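Local coordinates for carbamate kinase (Aeropyrum pernix, PDB 2E9Y) that probably catalyses the reversible phosphoryl transfer between ATP and carbamate that interconverts them with ADP and carbamoyl phosphate, at the interface of chains A and B. Numbering follows the deposited sequence. Chains: chain A/B, Carbamate kinase.

Contact 1 and contact 2 belong to one two-fold symmetric interface between identical chains, and the centres of their C-alpha atoms lie about 18 Å apart. Helix 78-103 runs through both: it supplies A:Ala87, A:Leu91 and A:Lys94 to contact 1, and A:Met84 and B:Trp88 to contact 2. Contact 1 adds the short strand 112-113 and the residue that follows it, and is aliphatic with water along one margin. Contact 2 adds the helix starting at residue 56 and the loop 74-76, and centres on aromatic side chains packed with aliphatic ones. The long helix thus meets the partner in contact 1 and again in contact 2 and its twin, consistent with a carbamate kinase dimer.

Contact 1: the interface of chains A and B. Residues chain A 87, 91, 94, 112, 114; chain B 87, 112, 114.
Helix 78-103 of the amino acid kinase fold meets its symmetry mate here, near the two-fold axis of the carbamate kinase pair, and beside it Val112 of strand 112-113 packs on Ile114, just past that strand, of the other chain. A:Ala87 and B:Ala87 touch tip to tip, CB to CB at 3.5 Å, a tight methyl contact that brings the two helices close. Beside it the isoleucines reach across in both directions. CD1 of A:Ile114 caps the B:Ala87 methyl, CB at 3.8 Å, while CD1 of B:Ile114 sits slightly farther from A:Ala87. The CG1 branch of each isoleucine, anti to its own carbonyl carbon (chi1 -62° in A:Ile114), also lies against the valine opposite: A:Ile114 CG1 is 3.8 Å from B:Val112 CB, and B:Ile114 CG1 repeats this on A:Val112. These isoleucine and valine side chains cross obliquely. A:Leu91 flanks B:Ile114 more distantly, its CD1 4.2 Å from CG2.

Water carries the polar link between the backbones. Water 3 is held by N and O of A:Val112 and by N of B:Ile114, the last at 3.0 Å and 161° at the hydrogen. Water 2 does the same for B:Val112 and A:Ile114. Water 1 joins water 3 to the carbonyl O of B:Ile114 at 2.8 Å. It also lies 3.1 Å from A:Lys94 NZ, approaching from beside the CE-NZ bond; the lysine amino group is thus linked to the B:Ile114 carbonyl through water 1.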
ATOM      1  N   ALA A  87       1.170  -2.131   2.412  1.00 11.62           N
ATOM      2  CA  ALA A  87       2.213  -1.194   1.996  1.00 10.84           C
ATOM      3  C   ALA A  87       3.237  -0.998   3.114  1.00 12.76           C
ATOM      4  O   ALA A  87       4.442  -0.911   2.862  1.00 13.48           O
ATOM      5  CB  ALA A  87       1.589   0.146   1.619  1.00 12.28           C
ATOM      6  N   LEU A  91       6.628  -2.697   2.253  1.00 13.27           N
ATOM      7  CA  LEU A  91       7.760  -1.811   2.001  1.00 14.60           C
ATOM      8  C   LEU A  91       8.955  -2.193   2.880  1.00 15.12           C
ATOM      9  O   LEU A  91      10.098  -2.192   2.421  1.00 15.81           O
ATOM     10  CB  LEU A  91       7.379  -0.353   2.265  1.00 13.85           C
ATOM     11  CG  LEU A  91       8.559   0.620   2.151  1.00 13.97           C
ATOM     12  CD1 LEU A  91       9.148   0.544   0.745  1.00 16.04           C
ATOM     13  CD2 LEU A  91       8.104   2.036   2.473  1.00 16.00           C
ATOM     14  N   LYS A  94      10.407  -5.309   1.338  1.00 14.82           N
ATOM     15  CA  LYS A  94      10.938  -4.927   0.030  1.00 15.84           C
ATOM     16  C   LYS A  94      12.265  -4.174   0.129  1.00 16.58           C
ATOM     17  O   LYS A  94      13.246  -4.530  -0.527  1.00 16.46           O
ATOM     18  CB  LYS A  94       9.917  -4.049  -0.698  1.00 14.91           C
ATOM     19  CG  LYS A  94      10.464  -3.238  -1.867  1.00 17.00           C
ATOM     20  CD  LYS A  94       9.416  -2.230  -2.348  1.00 17.40           C
ATOM     21  CE  LYS A  94       9.960  -1.296  -3.433  1.00 17.34           C
ATOM     22  NZ  LYS A  94      10.324  -2.014  -4.690  1.00 15.05           N
ATOM     23  N   VAL A 112       5.697  -5.123  -4.451  1.00 15.99           N
ATOM     24  CA  VAL A 112       4.739  -5.399  -3.383  1.00 15.59           C
ATOM     25  C   VAL A 112       3.390  -5.325  -4.094  1.00 13.60           C
ATOM     26  O   VAL A 112       3.005  -4.272  -4.609  1.00 15.16           O
ATOM     27  CB  VAL A 112       4.794  -4.337  -2.255  1.00 15.82           C
ATOM     28  CG1 VAL A 112       3.672  -4.574  -1.257  1.00 14.32           C
ATOM     29  CG2 VAL A 112       6.134  -4.406  -1.541  1.00 15.00           C
ATOM     30  N   ILE A 114      -0.538  -5.174  -4.112  1.00 14.64           N
ATOM     31  CA  ILE A 114      -1.716  -4.966  -3.305  1.00 14.79           C
ATOM     32  C   ILE A 114      -2.712  -6.025  -3.719  1.00 14.65           C
ATOM     33  O   ILE A 114      -3.014  -6.182  -4.889  1.00 16.12           O
ATOM     34  CB  ILE A 114      -2.290  -3.568  -3.589  1.00 16.67           C
ATOM     35  CG1 ILE A 114      -1.309  -2.441  -3.214  1.00 17.37           C
ATOM     36  CG2 ILE A 114      -3.587  -3.343  -2.796  1.00 16.82           C
ATOM     37  CD1 ILE A 114      -0.773  -2.567  -1.785  1.00 16.62           C
TER
ATOM     38  N   ALA B  87      -1.168   2.613  -0.663  1.00 12.29           N
ATOM     39  CA  ALA B  87      -2.055   1.451  -0.698  1.00 12.10           C
ATOM     40  C   ALA B  87      -3.506   1.870  -0.473  1.00 13.30           C
ATOM     41  O   ALA B  87      -4.425   1.304  -1.062  1.00 14.21           O
ATOM     42  CB  ALA B  87      -1.635   0.425   0.362  1.00 12.44           C
ATOM     43  N   VAL B 112      -0.897  -1.436  -8.397  1.00 15.68           N
ATOM     44  CA  VAL B 112      -0.550  -0.278  -7.585  1.00 15.24           C
ATOM     45  C   VAL B 112       0.919  -0.513  -7.249  1.00 15.13           C
ATOM     46  O   VAL B 112       1.263  -1.513  -6.622  1.00 15.00           O
ATOM     47  CB  VAL B 112      -1.367  -0.222  -6.272  1.00 14.48           C
ATOM     48  CG1 VAL B 112      -0.824   0.888  -5.366  1.00 16.48           C
ATOM     49  CG2 VAL B 112      -2.830   0.050  -6.587  1.00 15.48           C
ATOM     50  N   ILE B 114       4.206   0.373  -5.207  1.00 13.78           N
ATOM     51  CA  ILE B 114       4.739   1.061  -4.032  1.00 13.53           C
ATOM     52  C   ILE B 114       6.001   1.707  -4.585  1.00 14.46           C
ATOM     53  O   ILE B 114       6.904   1.017  -5.073  1.00 16.19           O
ATOM     54  CB  ILE B 114       5.060   0.065  -2.908  1.00 14.74           C
ATOM     55  CG1 ILE B 114       3.772  -0.651  -2.485  1.00 16.13           C
ATOM     56  CG2 ILE B 114       5.709   0.784  -1.722  1.00 15.29           C
ATOM     57  CD1 ILE B 114       2.557   0.255  -2.322  1.00 17.85           C
TER
HETATM   58  O   HOH W   1       7.322  -1.750  -5.213  1.00 18.02           O
HETATM   59  O   HOH W   2      -0.028  -3.899  -6.883  1.00 19.94           O
HETATM   60  O   HOH W   3       4.736  -2.509  -5.793  1.00 21.69           O

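Contact 2: the interface of chains A and B. Residues chain A 66, 69, 74-76, 84; chain B 61-62, 65, 88.
B:Tyr61, on the helix that begins at residue 56 in this amino acid kinase fold, pushes its ring into a pocket of the partner carbamate kinase chain formed by A:Phe66, A:Leu69 and the loop 74-76. With CG anti to the backbone N (chi1 172°), the ring reaches across the interface, and its phenol OH donates to the carbonyl O of A:Pro74 at 2.5 Å. That oxygen lies in the ring plane at its edge, whereas the hydroxyl is tilted 21° from the carbonyl plane. A:Leu69 presses CD1 against B:Tyr61 CE1 at 3.5 Å, while its other branch, CD2, packs on the backbone CA of B:Ala65. The A:Phe66 side chain runs at about a right angle to that of B:Tyr61, its CE1 meeting both B:Tyr61 CE2 and B:Leu62 CD2 at 3.7 Å; its CD1 rests on the B:Ala65 methyl. A:Gln76 passes B:Tyr61 in the opposite direction and completes this tightly packed part, with CG 3.7 Å from CE2. A phenylalanine in place of B:Tyr61 would probably keep much of this packing but leave the A:Pro74 carbonyl without its phenol partner and hold the ring less firmly in the pocket. Behind the pocket, A:Arg75 NH2 donates to the carbonyl O of A:Leu69 at 2.8 Å, tying the loop 74-76 to the residues that follow helix 56-67; a face of the guanidinium also lies over the carbonyl O of A:Phe66.

Toward B:Trp88 the contact stays close but becomes more polar and takes in water. The amide carbon CD of A:Gln76 approaches B:Trp88 CZ2 at 3.5 Å, the amide and indole planes 45° apart. Water 4, at the indole edge, bridges the amide oxygen OE1 to B:Trp88 NE1, from which it is 3.2 Å away. The A:Met84 methyl lies over an indole face, though its modelled closeness is doubtful, and the sulphur runs past B:Leu62.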
ATOM      1  N   PHE A  66      -7.099   5.059  14.611  1.00 12.78           N
ATOM      2  CA  PHE A  66      -8.256   5.775  14.088  1.00 12.28           C
ATOM      3  C   PHE A  66      -9.328   5.955  15.163  1.00 12.61           C
ATOM      4  O   PHE A  66      -9.997   6.987  15.216  1.00 12.29           O
ATOM      5  CB  PHE A  66      -8.830   5.045  12.863  1.00 15.51           C
ATOM      6  CG  PHE A  66      -7.807   4.766  11.790  1.00 15.75           C
ATOM      7  CD1 PHE A  66      -6.772   5.666  11.544  1.00 18.29           C
ATOM      8  CD2 PHE A  66      -7.879   3.604  11.032  1.00 19.15           C
ATOM      9  CE1 PHE A  66      -5.817   5.407  10.557  1.00 20.12           C
ATOM     10  CE2 PHE A  66      -6.931   3.334  10.043  1.00 18.11           C
ATOM     11  CZ  PHE A  66      -5.898   4.237   9.806  1.00 20.40           C
ATOM     12  N   LEU A  69      -9.007   8.989  17.575  1.00 15.78           N
ATOM     13  CA  LEU A  69      -9.353  10.313  17.069  1.00 17.42           C
ATOM     14  C   LEU A  69     -10.645  10.798  17.719  1.00 19.10           C
ATOM     15  O   LEU A  69     -11.420   9.998  18.247  1.00 17.56           O
ATOM     16  CB  LEU A  69      -9.565  10.271  15.548  1.00 16.83           C
ATOM     17  CG  LEU A  69      -8.369   9.971  14.638  1.00 16.24           C
ATOM     18  CD1 LEU A  69      -8.854   9.614  13.236  1.00 14.61           C
ATOM     19  CD2 LEU A  69      -7.450  11.185  14.596  1.00 15.55           C
ATOM     20  N   PRO A  74     -13.732  10.715  10.944  1.00 18.89           N
ATOM     21  CA  PRO A  74     -14.112   9.404  10.420  1.00 18.05           C
ATOM     22  C   PRO A  74     -13.041   8.346  10.684  1.00 17.70           C
ATOM     23  O   PRO A  74     -11.854   8.662  10.747  1.00 18.44           O
ATOM     24  CB  PRO A  74     -14.286   9.673   8.930  1.00 20.36           C
ATOM     25  CG  PRO A  74     -13.208  10.692   8.668  1.00 20.20           C
ATOM     26  CD  PRO A  74     -13.365  11.638   9.852  1.00 18.51           C
ATOM     27  N   ARG A  75     -13.470   7.102  10.873  1.00 17.24           N
ATOM     28  CA  ARG A  75     -12.534   5.999  11.073  1.00 17.34           C
ATOM     29  C   ARG A  75     -12.525   5.240   9.754  1.00 18.80           C
ATOM     30  O   ARG A  75     -13.580   4.988   9.173  1.00 21.27           O
ATOM     31  CB  ARG A  75     -13.003   5.040  12.173  1.00 17.13           C
ATOM     32  CG  ARG A  75     -12.804   5.520  13.601  1.00 15.93           C
ATOM     33  CD  ARG A  75     -13.889   6.483  14.077  1.00 17.14           C
ATOM     34  NE  ARG A  75     -13.725   6.728  15.507  1.00 18.24           N
ATOM     35  CZ  ARG A  75     -13.383   7.894  16.048  1.00 17.44           C
ATOM     36  NH1 ARG A  75     -13.176   8.962  15.284  1.00 17.26           N
ATOM     37  NH2 ARG A  75     -13.200   7.976  17.359  1.00 19.57           N
ATOM     38  N   GLN A  76     -11.346   4.872   9.275  1.00 17.37           N
ATOM     39  CA  GLN A  76     -11.281   4.127   8.024  1.00 15.70           C
ATOM     40  C   GLN A  76     -11.755   2.705   8.290  1.00 16.00           C
ATOM     41  O   GLN A  76     -11.549   2.168   9.382  1.00 16.62           O
ATOM     42  CB  GLN A  76      -9.846   4.111   7.489  1.00 16.30           C
ATOM     43  CG  GLN A  76      -9.297   5.498   7.174  1.00 16.55           C
ATOM     44  CD  GLN A  76     -10.179   6.254   6.199  1.00 17.96           C
ATOM     45  OE1 GLN A  76     -10.659   5.686   5.215  1.00 16.77           O
ATOM     46  NE2 GLN A  76     -10.391   7.540   6.460  1.00 14.65           N
ATOM     47  N   MET A  84      -3.506  -0.721   3.959  1.00 11.30           N
ATOM     48  CA  MET A  84      -2.416   0.065   4.516  1.00 11.85           C
ATOM     49  C   MET A  84      -1.289  -0.835   5.020  1.00 11.76           C
ATOM     50  O   MET A  84      -0.111  -0.580   4.803  1.00 10.49           O
ATOM     51  CB  MET A  84      -2.970   0.902   5.670  1.00 12.39           C
ATOM     52  CG  MET A  84      -3.737   2.134   5.185  1.00 14.66           C
ATOM     53  SD  MET A  84      -4.259   3.190   6.542  1.00 19.10           S
ATOM     54  CE  MET A  84      -5.377   4.251   5.614  1.00 20.06           C
TER
ATOM     55  N   TYR B  61      -4.117  12.881   7.839  1.00 16.00           N
ATOM     56  CA  TYR B  61      -5.055  12.116   8.662  1.00 14.75           C
ATOM     57  C   TYR B  61      -4.312  11.026   9.440  1.00 14.39           C
ATOM     58  O   TYR B  61      -4.583  10.786  10.622  1.00 11.67           O
ATOM     59  CB  TYR B  61      -6.121  11.476   7.760  1.00 13.91           C
ATOM     60  CG  TYR B  61      -7.046  10.490   8.451  1.00 14.69           C
ATOM     61  CD1 TYR B  61      -8.197  10.920   9.125  1.00 14.16           C
ATOM     62  CD2 TYR B  61      -6.787   9.119   8.405  1.00 15.05           C
ATOM     63  CE1 TYR B  61      -9.068  10.001   9.727  1.00 15.54           C
ATOM     64  CE2 TYR B  61      -7.648   8.197   9.005  1.00 16.08           C
ATOM     65  CZ  TYR B  61      -8.787   8.641   9.659  1.00 17.27           C
ATOM     66  OH  TYR B  61      -9.654   7.716  10.210  1.00 18.84           O
ATOM     67  N   LEU B  62      -3.377  10.359   8.776  1.00 11.71           N
ATOM     68  CA  LEU B  62      -2.615   9.311   9.438  1.00 12.90           C
ATOM     69  C   LEU B  62      -1.790   9.881  10.587  1.00 13.19           C
ATOM     70  O   LEU B  62      -1.760   9.314  11.679  1.00 13.97           O
ATOM     71  CB  LEU B  62      -1.703   8.594   8.442  1.00 11.91           C
ATOM     72  CG  LEU B  62      -2.434   7.707   7.427  1.00 12.63           C
ATOM     73  CD1 LEU B  62      -1.421   7.040   6.515  1.00 12.79           C
ATOM     74  CD2 LEU B  62      -3.254   6.646   8.157  1.00 13.02           C
ATOM     75  N   ALA B  65      -3.988  10.651  13.500  1.00 14.50           N
ATOM     76  CA  ALA B  65      -4.391   9.445  14.219  1.00 12.79           C
ATOM     77  C   ALA B  65      -3.267   8.886  15.083  1.00 14.25           C
ATOM     78  O   ALA B  65      -3.482   8.560  16.248  1.00 14.53           O
ATOM     79  CB  ALA B  65      -4.870   8.384  13.231  1.00 12.15           C
ATOM     80  N   TRP B  88      -3.703   2.868   0.382  1.00 12.04           N
ATOM     81  CA  TRP B  88      -5.035   3.385   0.697  1.00 13.97           C
ATOM     82  C   TRP B  88      -5.702   3.974  -0.547  1.00 14.74           C
ATOM     83  O   TRP B  88      -6.735   3.486  -1.008  1.00 13.40           O
ATOM     84  CB  TRP B  88      -4.896   4.449   1.785  1.00 11.70           C
ATOM     85  CG  TRP B  88      -6.137   5.199   2.192  1.00 13.59           C
ATOM     86  CD1 TRP B  88      -7.416   5.023   1.731  1.00 12.23           C
ATOM     87  CD2 TRP B  88      -6.192   6.282   3.127  1.00 15.06           C
ATOM     88  NE1 TRP B  88      -8.257   5.939   2.322  1.00 14.14           N
ATOM     89  CE2 TRP B  88      -7.532   6.721   3.183  1.00 14.72           C
ATOM     90  CE3 TRP B  88      -5.233   6.925   3.927  1.00 15.72           C
ATOM     91  CZ2 TRP B  88      -7.941   7.780   4.007  1.00 14.97           C
ATOM     92  CZ3 TRP B  88      -5.641   7.981   4.748  1.00 14.72           C
ATOM     93  CH2 TRP B  88      -6.985   8.397   4.778  1.00 14.16           C
TER
HETATM   94  O   HOH W   4     -11.244   6.866   2.845  1.00 22.21           O